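Local coordinates for protein glutamine amido transferase (Methylobacillus flagellatus, PDB 3M3P) that is of unknown function but belongs to the glutamine amidotransferase family, with the parallel-stranded alpha/beta core of that group, at residues 70-75 against 92-97; 6-11 against 51-56; 109-114 against 212-217. One frame throughout, in Å; residues are numbered along the deposited sequence.

Contact 1 of 3, residues 70-75 against 92-97; sequences TLLALI and GQLLAK
I75 reaches from helix 68-81 onto helix 90-98 and splits at CB to touch two successive leucines. I75 CG2 lies anti to the backbone N and presses on L95 CD1 at 3.6 Å, the two side chains meeting on a slant. The other branch leaves CB with CG1 beside the backbone N (chi1 -65°), and an extended second torsion of 159° carries CD1 on to the backbone of L94. There I75 CD1 rests 3.8 Å from L94 O and 4.2 Å from L94 CB. A second methyl, L72 CD2, approaches the same carbonyl oxygen, L94 O, at 3.8 Å, and this branch also faces the leucine tip more loosely, L72 CD2 to L94 CD2 measuring 4.4 Å. L94 itself points its CB at the partner helix and extends its other methyl, L94 CD1, to L71 CD2 at 3.9 Å; these two side chains meet at about a right angle.

The two helix segments cross at -73°, their axes 9.4 Å apart at closest approach. Both segments also rest on the sheet: I75 and L95 touch M54 of strand 51-54. L94 further touches a GxCxG turn that resembles a nucleophile elbow. The side-chain pairs are apolar, and the one polar atom met is L94 O, approached by two methyls. With no directional bond between these segments, the fit between them rests on side-chain shape and buried hydrocarbon.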
loop_
_atom_site.group_PDB
_atom_site.type_symbol
_atom_site.label_atom_id
_atom_site.label_comp_id
_atom_site.label_asym_id
_atom_site.label_seq_id
_atom_site.Cartn_x
_atom_site.Cartn_y
_atom_site.Cartn_z
ATOM N N THR A 70 9.167 16.126 -5.673
ATOM C CA THR A 70 7.994 16.816 -5.150
ATOM C C THR A 70 7.208 15.881 -4.296
ATOM O O THR A 70 6.766 16.224 -3.215
ATOM C CB THR A 70 7.114 17.355 -6.313
ATOM O OG1 THR A 70 7.940 18.239 -7.074
ATOM C CG2 THR A 70 5.934 18.127 -5.856
ATOM N N LEU A 71 7.043 14.647 -4.730
ATOM C CA LEU A 71 6.237 13.705 -3.914
ATOM C C LEU A 71 6.942 13.297 -2.634
ATOM O O LEU A 71 6.308 13.241 -1.543
ATOM C CB LEU A 71 5.846 12.444 -4.705
ATOM C CG LEU A 71 4.985 11.385 -3.994
ATOM C CD1 LEU A 71 3.623 11.933 -3.580
ATOM C CD2 LEU A 71 4.778 10.154 -4.937
ATOM N N LEU A 72 8.238 13.029 -2.694
ATOM C CA LEU A 72 8.961 12.695 -1.460
ATOM C C LEU A 72 8.864 13.859 -0.454
ATOM O O LEU A 72 8.705 13.621 0.741
ATOM C CB LEU A 72 10.425 12.309 -1.737
ATOM C CG LEU A 72 10.639 11.068 -2.595
ATOM C CD1 LEU A 72 12.144 10.833 -2.874
ATOM C CD2 LEU A 72 9.997 9.834 -1.953
ATOM N N ALA A 73 9.013 15.104 -0.922
ATOM C CA ALA A 73 8.872 16.264 -0.039
ATOM C C ALA A 73 7.449 16.368 0.562
ATOM O O ALA A 73 7.248 16.677 1.748
ATOM C CB ALA A 73 9.282 17.560 -0.758
ATOM N N LEU A 74 6.435 16.098 -0.249
ATOM C CA LEU A 74 5.060 16.097 0.222
ATOM C C LEU A 74 4.802 15.039 1.301
ATOM O O LEU A 74 4.114 15.302 2.275
ATOM C CB LEU A 74 4.112 15.893 -0.960
ATOM C CG LEU A 74 2.635 16.113 -0.690
ATOM C CD1 LEU A 74 2.390 17.648 -0.356
ATOM C CD2 LEU A 74 1.855 15.662 -1.917
ATOM N N ILE A 75 5.377 13.849 1.125
ATOM C CA ILE A 75 5.266 12.801 2.154
ATOM C C ILE A 75 5.913 13.278 3.441
ATOM O O ILE A 75 5.372 13.117 4.516
ATOM C CB ILE A 75 5.889 11.488 1.660
ATOM C CG1 ILE A 75 5.131 10.884 0.469
ATOM C CG2 ILE A 75 5.932 10.477 2.834
ATOM C CD1 ILE A 75 6.000 9.921 -0.325
ATOM N N GLY A 92 4.172 1.992 -0.190
ATOM C CA GLY A 92 4.911 1.655 1.011
ATOM C C GLY A 92 6.380 1.944 0.887
ATOM O O GLY A 92 7.025 2.337 1.843
ATOM N N GLN A 93 6.932 1.641 -0.284
ATOM C CA GLN A 93 8.310 1.941 -0.577
ATOM C C GLN A 93 8.608 3.427 -0.592
ATOM O O GLN A 93 9.672 3.850 -0.124
ATOM C CB GLN A 93 8.710 1.295 -1.884
ATOM C CG GLN A 93 8.720 -0.218 -1.833
ATOM C CD GLN A 93 8.930 -0.842 -3.172
ATOM O OE1 GLN A 93 8.789 -0.185 -4.213
ATOM N NE2 GLN A 93 9.195 -2.146 -3.200
ATOM N N LEU A 94 7.705 4.231 -1.123
ATOM C CA LEU A 94 7.916 5.672 -1.200
ATOM C C LEU A 94 7.785 6.360 0.151
ATOM O O LEU A 94 8.553 7.265 0.453
ATOM C CB LEU A 94 6.968 6.301 -2.235
ATOM C CG LEU A 94 7.259 5.889 -3.673
ATOM C CD1 LEU A 94 6.127 6.483 -4.532
ATOM C CD2 LEU A 94 8.644 6.278 -4.124
ATOM N N LEU A 95 6.825 5.942 0.950
ATOM C CA LEU A 95 6.783 6.391 2.348
ATOM C C LEU A 95 8.111 6.111 3.058
ATOM O O LEU A 95 8.673 6.976 3.720
ATOM C CB LEU A 95 5.544 5.799 3.080
ATOM C CG LEU A 95 5.421 6.048 4.575
ATOM C CD1 LEU A 95 5.408 7.530 4.892
ATOM C CD2 LEU A 95 4.216 5.314 5.119
ATOM N N ALA A 96 8.634 4.900 2.913
ATOM C CA ALA A 96 9.876 4.549 3.553
ATOM C C ALA A 96 11.024 5.383 3.030
ATOM O O ALA A 96 11.827 5.914 3.815
ATOM C CB ALA A 96 10.153 3.044 3.321
ATOM N N LYS A 97 11.132 5.540 1.700
ATOM C CA LYS A 97 12.227 6.324 1.102
ATOM C C LYS A 97 12.166 7.784 1.527
ATOM O O LYS A 97 13.201 8.360 1.853
ATOM C CB LYS A 97 12.206 6.193 -0.424
ATOM C CG LYS A 97 13.419 6.833 -1.062
ATOM C CD LYS A 97 13.846 6.226 -2.424
ATOM C CE LYS A 97 15.254 6.771 -2.805
ATOM N NZ LYS A 97 15.616 6.418 -4.203
#

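Contact 2 of 3, residues 6-11 against 51-56; sequences VMIIQF and GLAMMG
M7 and L52 lie side by side and point the same way off one face of the sheet. The selenomethionine M7 has CG anti to its backbone N (chi1 164°), then bends at chi3 (55°), which turns M7 CE onto L52 CD1 at a tight 3.3 Å. I9 crosses L52 obliquely, I9 CG1 lying 3.8 Å from L52 CD1, and I9 CB meets M54 CG at 3.9 Å. This is the face that helix 68-81 covers, through I75 on L52 and L71 on F11. The opposite face carries V6, I8 and A53, with F20 of helix 18-26 over I8 and A53. Strands 6-10 and 51-54 are parallel neighbours in the alpha/beta core of the amidotransferase fold, joined by the backbone hydrogen bonds M7 N to G51 O, A53 N to M7 O, I9 N to A53 O and M55 N to I9 O. I8 slants across M55, a loop residue just after strand 51-54, with I8 CG2 3.9 Å from M55 CG. F11 turns its ring edge to the backbone, F11 CE2 lying 3.3 Å from M55 O, with G56 O also near the ring plane. One water accepts from F11 N and donates to G56 O, bridging the two segments where they spread apart beyond the strands.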
loop_
_atom_site.group_PDB
_atom_site.type_symbol
_atom_site.label_atom_id
_atom_site.label_comp_id
_atom_site.label_asym_id
_atom_site.label_seq_id
_atom_site.Cartn_x
_atom_site.Cartn_y
_atom_site.Cartn_z
ATOM N N VAL A 6 -9.410 12.731 1.251
ATOM C CA VAL A 6 -8.188 11.906 1.197
ATOM C C VAL A 6 -7.608 12.044 -0.199
ATOM O O VAL A 6 -8.323 11.904 -1.196
ATOM C CB VAL A 6 -8.482 10.448 1.539
ATOM C CG1 VAL A 6 -7.256 9.540 1.292
ATOM C CG2 VAL A 6 -8.973 10.354 3.018
HETATM N N MSE A 7 -6.319 12.364 -0.305
HETATM C CA MSE A 7 -5.645 12.400 -1.585
HETATM C C MSE A 7 -5.055 11.031 -1.860
HETATM O O MSE A 7 -4.355 10.493 -1.031
HETATM C CB MSE A 7 -4.573 13.442 -1.522
HETATM C CG MSE A 7 -3.543 13.363 -2.618
HETATM SE SE MSE A 7 -2.261 14.895 -2.816
HETATM C CE MSE A 7 -1.425 15.053 -0.985
ATOM N N ILE A 8 -5.341 10.465 -3.007
ATOM C CA ILE A 8 -4.853 9.152 -3.429
ATOM C C ILE A 8 -3.956 9.352 -4.640
ATOM O O ILE A 8 -4.383 9.882 -5.675
ATOM C CB ILE A 8 -5.988 8.143 -3.788
ATOM C CG1 ILE A 8 -6.975 7.981 -2.634
ATOM C CG2 ILE A 8 -5.379 6.835 -4.250
ATOM C CD1 ILE A 8 -8.088 6.958 -2.884
ATOM N N ILE A 9 -2.705 8.960 -4.502
ATOM C CA ILE A 9 -1.747 9.014 -5.581
ATOM C C ILE A 9 -1.726 7.670 -6.290
ATOM O O ILE A 9 -1.472 6.620 -5.694
ATOM C CB ILE A 9 -0.307 9.338 -5.048
ATOM C CG1 ILE A 9 -0.316 10.566 -4.121
ATOM C CG2 ILE A 9 0.704 9.459 -6.226
ATOM C CD1 ILE A 9 -0.923 11.811 -4.705
ATOM N N GLN A 10 -2.045 7.746 -7.581
ATOM C CA GLN A 10 -2.062 6.592 -8.455
ATOM C C GLN A 10 -0.960 6.756 -9.501
ATOM O O GLN A 10 -0.637 7.871 -9.928
ATOM C CB GLN A 10 -3.452 6.539 -9.083
ATOM C CG GLN A 10 -3.822 5.290 -9.864
ATOM C CD GLN A 10 -5.335 5.155 -10.096
ATOM O OE1 GLN A 10 -6.221 5.570 -9.258
ATOM N NE2 GLN A 10 -5.623 4.506 -11.190
ATOM N N PHE A 11 -0.344 5.638 -9.887
ATOM C CA PHE A 11 0.855 5.635 -10.727
ATOM C C PHE A 11 0.618 5.020 -12.093
ATOM O O PHE A 11 1.453 5.169 -12.990
ATOM C CB PHE A 11 1.957 4.929 -9.991
ATOM C CG PHE A 11 2.296 5.576 -8.689
ATOM C CD1 PHE A 11 3.161 6.687 -8.659
ATOM C CD2 PHE A 11 1.769 5.108 -7.508
ATOM C CE1 PHE A 11 3.488 7.259 -7.487
ATOM C CE2 PHE A 11 2.100 5.732 -6.290
ATOM C CZ PHE A 11 2.991 6.756 -6.312
ATOM N N GLY A 51 -5.782 13.064 4.589
ATOM C CA GLY A 51 -4.863 11.922 4.652
ATOM C C GLY A 51 -4.328 11.675 3.235
ATOM O O GLY A 51 -4.907 12.191 2.297
ATOM N N LEU A 52 -3.205 10.976 3.114
ATOM C CA LEU A 52 -2.515 10.742 1.874
ATOM C C LEU A 52 -2.385 9.242 1.694
ATOM O O LEU A 52 -1.826 8.573 2.552
ATOM C CB LEU A 52 -1.163 11.394 1.902
ATOM C CG LEU A 52 -0.258 11.120 0.714
ATOM C CD1 LEU A 52 -0.882 11.813 -0.527
ATOM C CD2 LEU A 52 1.130 11.722 0.926
ATOM N N ALA A 53 -2.893 8.681 0.622
ATOM C CA ALA A 53 -2.799 7.262 0.316
ATOM C C ALA A 53 -2.029 7.142 -0.989
ATOM O O ALA A 53 -2.180 8.001 -1.901
ATOM C CB ALA A 53 -4.159 6.641 0.175
HETATM N N MSE A 54 -1.185 6.114 -1.124
HETATM C CA MSE A 54 -0.441 5.876 -2.385
HETATM C C MSE A 54 -0.579 4.432 -2.751
HETATM O O MSE A 54 -0.465 3.557 -1.894
HETATM C CB MSE A 54 1.044 6.213 -2.175
HETATM C CG MSE A 54 1.286 7.707 -1.832
HETATM SE SE MSE A 54 3.134 8.173 -1.640
HETATM C CE MSE A 54 3.373 7.448 0.190
HETATM N N MSE A 55 -0.892 4.155 -4.002
HETATM C CA MSE A 55 -1.033 2.821 -4.552
HETATM C C MSE A 55 0.281 2.304 -5.082
HETATM O O MSE A 55 1.346 2.904 -4.854
HETATM C CB MSE A 55 -2.154 2.808 -5.599
HETATM C CG MSE A 55 -3.418 3.587 -5.191
HETATM SE SE MSE A 55 -4.183 3.153 -3.397
HETATM C CE MSE A 55 -4.334 1.199 -3.586
ATOM N N GLY A 56 0.237 1.184 -5.795
ATOM C CA GLY A 56 1.450 0.608 -6.401
ATOM C C GLY A 56 1.678 1.177 -7.784
ATOM O O GLY A 56 0.861 1.910 -8.354
HETATM O O HOH W 1 -1.364 3.273 -8.926
#

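Contact 3 of 3, residues 109-114 against 212-217; sequences AEIGWV and VEILRD
W113 NE1 gives its hydrogen to I214 O, a bond of 2.9 Å and 169° at the hydrogen. The oxygen lies almost exactly in the indole plane, and the donor arrives in the carbonyl plane on a lone pair, with a C=O...N angle of 123°. The indole is thus edge-on to the last turn of helix 211-215: besides the NE1 contact, W113 CD1 comes 4.0 Å from E213 O. The ring end of W113 comes nearer to the helix than the direction of its CB suggests. The indole is hemmed in further by R221 in a cation-pi contact, by F137 edge-to-face, and by L218 and I222 of helix 218-237.

In the fold this is where the chain turns a corner at G112, between strands 103-111 and 113-118 of the antiparallel part of the sheet. E110 and V114, on either side of the corner, both pair with strand 134-140, through H140 and L136. Helix 211-215 packs on the corner through I214, with I214 CG1 3.8 Å and I214 CD1 3.9 Å from G112 CA. The positive phi of G112 (120°) is one at which a beta carbon would jam against the preceding carbonyl oxygen, and it would also crowd the isoleucine. I111 adds a looser touch, I111 CG2 lying 4.3 Å from I214 CD1. I214 also meets V184 and C188 of helix 181-190. At the start of strand 113-118, W113 N is hydrogen-bonded to Q209 OE1.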
loop_
_atom_site.group_PDB
_atom_site.type_symbol
_atom_site.label_atom_id
_atom_site.label_comp_id
_atom_site.label_asym_id
_atom_site.label_seq_id
_atom_site.Cartn_x
_atom_site.Cartn_y
_atom_site.Cartn_z
ATOM N N ALA A 109 11.795 -12.579 -5.970
ATOM C CA ALA A 109 10.543 -11.845 -6.100
ATOM C C ALA A 109 9.411 -12.534 -5.292
ATOM O O ALA A 109 9.538 -13.685 -4.881
ATOM C CB ALA A 109 10.150 -11.727 -7.559
ATOM N N GLU A 110 8.304 -11.821 -5.097
ATOM C CA GLU A 110 7.074 -12.440 -4.630
ATOM C C GLU A 110 5.974 -12.089 -5.570
ATOM O O GLU A 110 5.646 -10.916 -5.708
ATOM C CB GLU A 110 6.680 -12.022 -3.190
ATOM C CG GLU A 110 7.699 -12.409 -2.123
ATOM C CD GLU A 110 7.318 -11.954 -0.720
ATOM O OE1 GLU A 110 6.889 -10.778 -0.591
ATOM O OE2 GLU A 110 7.357 -12.818 0.197
ATOM N N ILE A 111 5.377 -13.102 -6.195
ATOM C CA ILE A 111 4.220 -12.902 -7.082
ATOM C C ILE A 111 3.202 -13.960 -6.753
ATOM O O ILE A 111 3.417 -15.150 -7.019
ATOM C CB ILE A 111 4.579 -12.876 -8.578
ATOM C CG1 ILE A 111 5.689 -11.868 -8.892
ATOM C CG2 ILE A 111 3.280 -12.628 -9.383
ATOM C CD1 ILE A 111 6.217 -11.827 -10.354
ATOM N N GLY A 112 2.091 -13.531 -6.197
ATOM C CA GLY A 112 1.003 -14.431 -5.811
ATOM C C GLY A 112 0.714 -14.361 -4.341
ATOM O O GLY A 112 0.912 -13.329 -3.715
ATOM N N TRP A 113 0.173 -15.423 -3.799
ATOM C CA TRP A 113 -0.278 -15.502 -2.391
ATOM C C TRP A 113 0.830 -16.023 -1.540
ATOM O O TRP A 113 1.356 -17.099 -1.848
ATOM C CB TRP A 113 -1.509 -16.423 -2.308
ATOM C CG TRP A 113 -2.635 -15.942 -3.149
ATOM C CD1 TRP A 113 -3.045 -16.455 -4.336
ATOM C CD2 TRP A 113 -3.502 -14.857 -2.854
ATOM N NE1 TRP A 113 -4.148 -15.747 -4.818
ATOM C CE2 TRP A 113 -4.429 -14.732 -3.940
ATOM C CE3 TRP A 113 -3.609 -13.966 -1.774
ATOM C CZ2 TRP A 113 -5.467 -13.764 -3.934
ATOM C CZ3 TRP A 113 -4.584 -13.002 -1.779
ATOM C CH2 TRP A 113 -5.502 -12.888 -2.872
ATOM N N VAL A 114 1.176 -15.289 -0.499
ATOM C CA VAL A 114 2.303 -15.649 0.364
ATOM C C VAL A 114 1.905 -15.715 1.823
ATOM O O VAL A 114 1.086 -14.937 2.316
ATOM C CB VAL A 114 3.488 -14.695 0.169
ATOM C CG1 VAL A 114 3.594 -14.314 -1.349
ATOM C CG2 VAL A 114 3.353 -13.440 1.011
ATOM N N VAL A 212 -2.771 -20.221 -12.601
ATOM C CA VAL A 212 -3.681 -21.196 -11.977
ATOM C C VAL A 212 -3.646 -21.096 -10.447
ATOM O O VAL A 212 -4.686 -21.011 -9.784
ATOM C CB VAL A 212 -3.359 -22.650 -12.412
ATOM C CG1 VAL A 212 -4.002 -23.714 -11.495
ATOM C CG2 VAL A 212 -3.774 -22.884 -13.871
ATOM N N GLU A 213 -2.448 -21.033 -9.883
ATOM C CA GLU A 213 -2.327 -20.925 -8.421
ATOM C C GLU A 213 -2.917 -19.623 -7.890
ATOM O O GLU A 213 -3.542 -19.599 -6.824
ATOM C CB GLU A 213 -0.865 -21.067 -8.015
ATOM C CG GLU A 213 -0.343 -22.484 -8.172
ATOM C CD GLU A 213 1.163 -22.599 -8.137
ATOM O OE1 GLU A 213 1.930 -21.668 -8.381
ATOM O OE2 GLU A 213 1.600 -23.794 -7.935
ATOM N N ILE A 214 -2.708 -18.520 -8.624
ATOM C CA ILE A 214 -3.177 -17.228 -8.174
ATOM C C ILE A 214 -4.684 -17.163 -8.186
ATOM O O ILE A 214 -5.312 -16.524 -7.310
ATOM C CB ILE A 214 -2.541 -16.116 -8.989
ATOM C CG1 ILE A 214 -1.062 -16.008 -8.604
ATOM C CG2 ILE A 214 -3.227 -14.770 -8.817
ATOM C CD1 ILE A 214 -0.186 -15.124 -9.509
ATOM N N LEU A 215 -5.300 -17.801 -9.174
ATOM C CA LEU A 215 -6.756 -17.778 -9.320
ATOM C C LEU A 215 -7.491 -18.838 -8.496
ATOM O O LEU A 215 -8.708 -18.777 -8.367
ATOM C CB LEU A 215 -7.144 -17.910 -10.815
ATOM C CG LEU A 215 -6.546 -16.784 -11.662
ATOM C CD1 LEU A 215 -6.847 -17.019 -13.158
ATOM C CD2 LEU A 215 -7.029 -15.438 -11.239
ATOM N N ARG A 216 -6.743 -19.748 -7.909
ATOM C CA ARG A 216 -7.332 -20.883 -7.167
ATOM C C ARG A 216 -7.996 -20.336 -5.899
ATOM O O ARG A 216 -7.350 -19.639 -5.099
ATOM C CB ARG A 216 -6.221 -21.880 -6.891
ATOM C CG ARG A 216 -6.680 -23.095 -6.144
ATOM C CD ARG A 216 -5.596 -24.117 -6.107
ATOM N NE ARG A 216 -5.333 -24.766 -7.384
ATOM C CZ ARG A 216 -4.176 -25.267 -7.818
ATOM N NH1 ARG A 216 -3.049 -25.097 -7.133
ATOM N NH2 ARG A 216 -4.115 -25.931 -8.952
ATOM N N ASP A 217 -9.280 -20.665 -5.724
ATOM C CA ASP A 217 -10.058 -20.226 -4.589
ATOM C C ASP A 217 -10.052 -18.692 -4.436
ATOM O O ASP A 217 -10.153 -18.150 -3.321
ATOM C CB ASP A 217 -9.602 -20.883 -3.269
ATOM C CG ASP A 217 -9.663 -22.408 -3.305
ATOM O OD1 ASP A 217 -10.781 -22.867 -3.613
ATOM O OD2 ASP A 217 -8.607 -23.056 -3.025
#

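How the contacts relate
Contacts 1 and 2 are layers of one core, their centres about 11 Å apart: the helix pair lies on the face of the sheet carrying M7, L52 and M54. They interlock through L74 CD2 on M7 CE (3.5 Å) and L94 CD1 on F11 CZ (3.6 Å). Both border the turn with the nucleophile-elbow pattern, contact 2 through M54, consistent with a position beside the active site of the family. Contact 3 is separate, its centre about 28 Å from that of contact 1 and about 25 Å from that of contact 2. It shares the sheet with contact 2, but through antiparallel strands, and lies across the chain's centre from contact 1.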